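PDB 5AH0: lipase from Pelosinus fermentans, which hydrolyses ester bonds, including those of the polyester poly(butylene adipate-co-terephthalate), and probably also those of lipids. Local coordinates for residues H76-H82 with S230-L234. Numbering follows the deposited sequence.
Sequences HSTQKGH and STNDL. With ZN (zinc ion), chain C.
This is a four-ligand zinc site of two histidines and two aspartates in a lipase of the alpha/beta-hydrolase clan. It ties helix 74-80 and the turn just after it to the loop between helices 227-230 and 235-238, near the protein surface. The zinc ion ZN is bound by His76 NE2 at 2.1 Å, His82 NE2 at 2.1 Å and Asp233 OD2 at 2.0 Å. Asp56 completes the site. The His76 ring also stacks on Trp55.

The backbone sets up these ligands. Residues 76-80 are helical. Gly81, with phi/psi 89/52, ends the helix in a Schellman motif: His82 N bonds to Ser77 O at 2.7 Å, and Gly81 N more weakly to Thr78 O at 3.3 Å. The chain then extends at His82 (phi/psi -93/-175). His76 (chi1 t, chi2 91°) and His82 (chi1 m, chi2 -17°) have rotamers that point both NE2 atoms at ZN. In 230-234, Asp233 N donates to Thr231 OG1 at 2.9 Å, an ST turn. Asp233 has chi1 t and chi2 42°, which carries its carboxylate to ZN through OD2.

Lys80 provides the other link. Its CA lies 6.9 Å from the CA of Asp233, the closest CA pair of the two segments. Its aliphatic chain packs on Asp233, with Lys80 CG 3.4 Å from Asp233 CB. Beyond this packing, the terminal nitrogen Lys80 NZ donates a hydrogen bond to Asn232 OD1 at 2.8 Å.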
ATOM      1  N   HIS A  76      -7.960 -18.402  -7.838  1.00 94.64           N
ATOM      2  CA  HIS A  76      -8.165 -16.959  -7.956  1.00 86.56           C
ATOM      3  C   HIS A  76      -8.033 -16.463  -9.390  1.00 86.62           C
ATOM      4  O   HIS A  76      -8.907 -15.749  -9.879  1.00 85.87           O
ATOM      5  CB  HIS A  76      -7.178 -16.190  -7.073  1.00 88.67           C
ATOM      6  CG  HIS A  76      -7.251 -14.703  -7.255  1.00 84.66           C
ATOM      7  ND1 HIS A  76      -8.078 -13.901  -6.501  1.00 75.37           N
ATOM      8  CD2 HIS A  76      -6.629 -13.882  -8.137  1.00 75.80           C
ATOM      9  CE1 HIS A  76      -7.951 -12.646  -6.898  1.00 79.47           C
ATOM     10  NE2 HIS A  76      -7.082 -12.610  -7.889  1.00 83.08           N
ATOM     11  N   SER A  77      -6.944 -16.847 -10.052  1.00 87.75           N
ATOM     12  CA  SER A  77      -6.663 -16.402 -11.416  1.00 88.07           C
ATOM     13  C   SER A  77      -7.819 -16.694 -12.347  1.00 98.74           C
ATOM     14  O   SER A  77      -8.282 -15.811 -13.069  1.00 98.11           O
ATOM     15  CB  SER A  77      -5.414 -17.079 -11.971  1.00 90.11           C
ATOM     16  OG  SER A  77      -4.387 -17.147 -11.007  1.00 99.12           O
ATOM     17  N   THR A  78      -8.263 -17.949 -12.331  1.00 96.14           N
ATOM     18  CA  THR A  78      -9.330 -18.411 -13.204  1.00102.75           C
ATOM     19  C   THR A  78     -10.636 -17.682 -12.932  1.00102.06           C
ATOM     20  O   THR A  78     -11.304 -17.231 -13.860  1.00104.93           O
ATOM     21  CB  THR A  78      -9.571 -19.925 -13.055  1.00107.71           C
ATOM     22  OG1 THR A  78      -8.322 -20.622 -13.123  1.00107.00           O
ATOM     23  CG2 THR A  78     -10.487 -20.424 -14.163  1.00110.50           C
ATOM     24  N   GLN A  79     -11.000 -17.582 -11.657  1.00 98.36           N
ATOM     25  CA  GLN A  79     -12.245 -16.924 -11.270  1.00 97.53           C
ATOM     26  C   GLN A  79     -12.284 -15.453 -11.693  1.00 93.48           C
ATOM     27  O   GLN A  79     -13.339 -14.921 -12.032  1.00 94.89           O
ATOM     28  CB  GLN A  79     -12.451 -17.035  -9.760  1.00 98.20           C
ATOM     29  CG  GLN A  79     -13.585 -16.177  -9.234  1.00 99.20           C
ATOM     30  CD  GLN A  79     -13.707 -16.233  -7.729  1.00 96.83           C
ATOM     31  OE1 GLN A  79     -13.652 -15.202  -7.052  1.00 88.68           O
ATOM     32  NE2 GLN A  79     -13.883 -17.443  -7.194  1.00 98.31           N
ATOM     33  N   LYS A  80     -11.131 -14.798 -11.677  1.00 89.74           N
ATOM     34  CA  LYS A  80     -11.078 -13.397 -12.050  1.00 85.95           C
ATOM     35  C   LYS A  80     -10.712 -13.205 -13.524  1.00 87.23           C
ATOM     36  O   LYS A  80     -10.971 -12.149 -14.097  1.00 85.63           O
ATOM     37  CB  LYS A  80     -10.085 -12.659 -11.160  1.00 82.28           C
ATOM     38  CG  LYS A  80     -10.725 -11.979  -9.969  1.00 81.84           C
ATOM     39  CD  LYS A  80     -11.253 -12.979  -8.950  1.00 85.50           C
ATOM     40  CE  LYS A  80     -11.949 -12.289  -7.774  1.00 82.74           C
ATOM     41  NZ  LYS A  80     -13.399 -12.038  -8.039  1.00 85.10           N
ATOM     42  N   GLY A  81     -10.101 -14.211 -14.139  1.00 88.91           N
ATOM     43  CA  GLY A  81      -9.687 -14.086 -15.525  1.00 90.65           C
ATOM     44  C   GLY A  81      -8.286 -13.520 -15.687  1.00103.10           C
ATOM     45  O   GLY A  81      -8.081 -12.562 -16.432  1.00101.85           O
ATOM     46  N   HIS A  82      -7.327 -14.121 -14.982  1.00 97.78           N
ATOM     47  CA  HIS A  82      -5.929 -13.681 -14.974  1.00 94.86           C
ATOM     48  C   HIS A  82      -5.022 -14.367 -15.978  1.00 96.09           C
ATOM     49  O   HIS A  82      -5.454 -15.138 -16.817  1.00105.65           O
ATOM     50  CB  HIS A  82      -5.295 -13.938 -13.605  1.00 96.31           C
ATOM     51  CG  HIS A  82      -5.489 -12.844 -12.610  1.00 84.49           C
ATOM     52  ND1 HIS A  82      -5.866 -11.570 -12.963  1.00 84.41           N
ATOM     53  CD2 HIS A  82      -5.365 -12.843 -11.261  1.00 79.50           C
ATOM     54  CE1 HIS A  82      -5.954 -10.825 -11.873  1.00 81.88           C
ATOM     55  NE2 HIS A  82      -5.659 -11.577 -10.828  1.00 80.06           N
ATOM     56  N   SER A 230     -15.928  -4.202 -14.780  1.00 94.13           N
ATOM     57  CA  SER A 230     -16.327  -5.606 -14.940  1.00 98.51           C
ATOM     58  C   SER A 230     -15.779  -6.531 -13.850  1.00 95.90           C
ATOM     59  O   SER A 230     -16.403  -7.535 -13.511  1.00 98.49           O
ATOM     60  CB  SER A 230     -15.900  -6.126 -16.314  1.00101.06           C
ATOM     61  OG  SER A 230     -14.495  -6.178 -16.420  1.00100.78           O
ATOM     62  N   THR A 231     -14.601  -6.221 -13.328  1.00 88.96           N
ATOM     63  CA  THR A 231     -14.044  -7.033 -12.257  1.00 83.93           C
ATOM     64  C   THR A 231     -14.082  -6.317 -10.910  1.00 77.50           C
ATOM     65  O   THR A 231     -14.280  -5.104 -10.840  1.00 71.10           O
ATOM     66  CB  THR A 231     -12.598  -7.438 -12.555  1.00 81.38           C
ATOM     67  OG1 THR A 231     -12.107  -8.242 -11.481  1.00 84.73           O
ATOM     68  CG2 THR A 231     -11.728  -6.220 -12.670  1.00 74.15           C
ATOM     69  N   ASN A 232     -13.913  -7.082  -9.839  1.00 76.84           N
ATOM     70  CA  ASN A 232     -13.770  -6.502  -8.510  1.00 77.25           C
ATOM     71  C   ASN A 232     -12.365  -6.789  -7.991  1.00 74.23           C
ATOM     72  O   ASN A 232     -12.131  -6.805  -6.790  1.00 74.57           O
ATOM     73  CB  ASN A 232     -14.823  -7.055  -7.544  1.00 82.01           C
ATOM     74  CG  ASN A 232     -14.637  -8.540  -7.260  1.00 86.96           C
ATOM     75  OD1 ASN A 232     -14.053  -9.271  -8.061  1.00 88.28           O
ATOM     76  ND2 ASN A 232     -15.125  -8.987  -6.109  1.00 87.77           N
ATOM     77  N   ASP A 233     -11.442  -7.027  -8.919  1.00 73.18           N
ATOM     78  CA  ASP A 233     -10.085  -7.455  -8.589  1.00 70.76           C
ATOM     79  C   ASP A 233      -9.052  -6.386  -8.895  1.00 66.23           C
ATOM     80  O   ASP A 233      -7.917  -6.693  -9.257  1.00 68.19           O
ATOM     81  CB  ASP A 233      -9.742  -8.741  -9.355  1.00 75.38           C
ATOM     82  CG  ASP A 233      -8.491  -9.435  -8.819  1.00 74.53           C
ATOM     83  OD1 ASP A 233      -8.330  -9.508  -7.578  1.00 73.25           O
ATOM     84  OD2 ASP A 233      -7.671  -9.906  -9.644  1.00 72.46           O
ATOM     85  N   LEU A 234      -9.435  -5.127  -8.733  1.00 65.47           N
ATOM     86  CA  LEU A 234      -8.483  -4.040  -8.903  1.00 59.40           C
ATOM     87  C   LEU A 234      -8.533  -3.097  -7.700  1.00 56.76           C
ATOM     88  O   LEU A 234      -9.420  -3.225  -6.842  1.00 55.04           O
ATOM     89  CB  LEU A 234      -8.764  -3.300 -10.205  1.00 57.53           C
ATOM     90  CG  LEU A 234      -8.404  -4.114 -11.448  1.00 60.16           C
ATOM     91  CD1 LEU A 234      -9.033  -3.515 -12.685  1.00 62.65           C
ATOM     92  CD2 LEU A 234      -6.903  -4.189 -11.614  1.00 56.71           C
TER
HETATM   93 ZN    ZN C1401      -6.205 -11.017  -8.908  1.00 83.42          ZN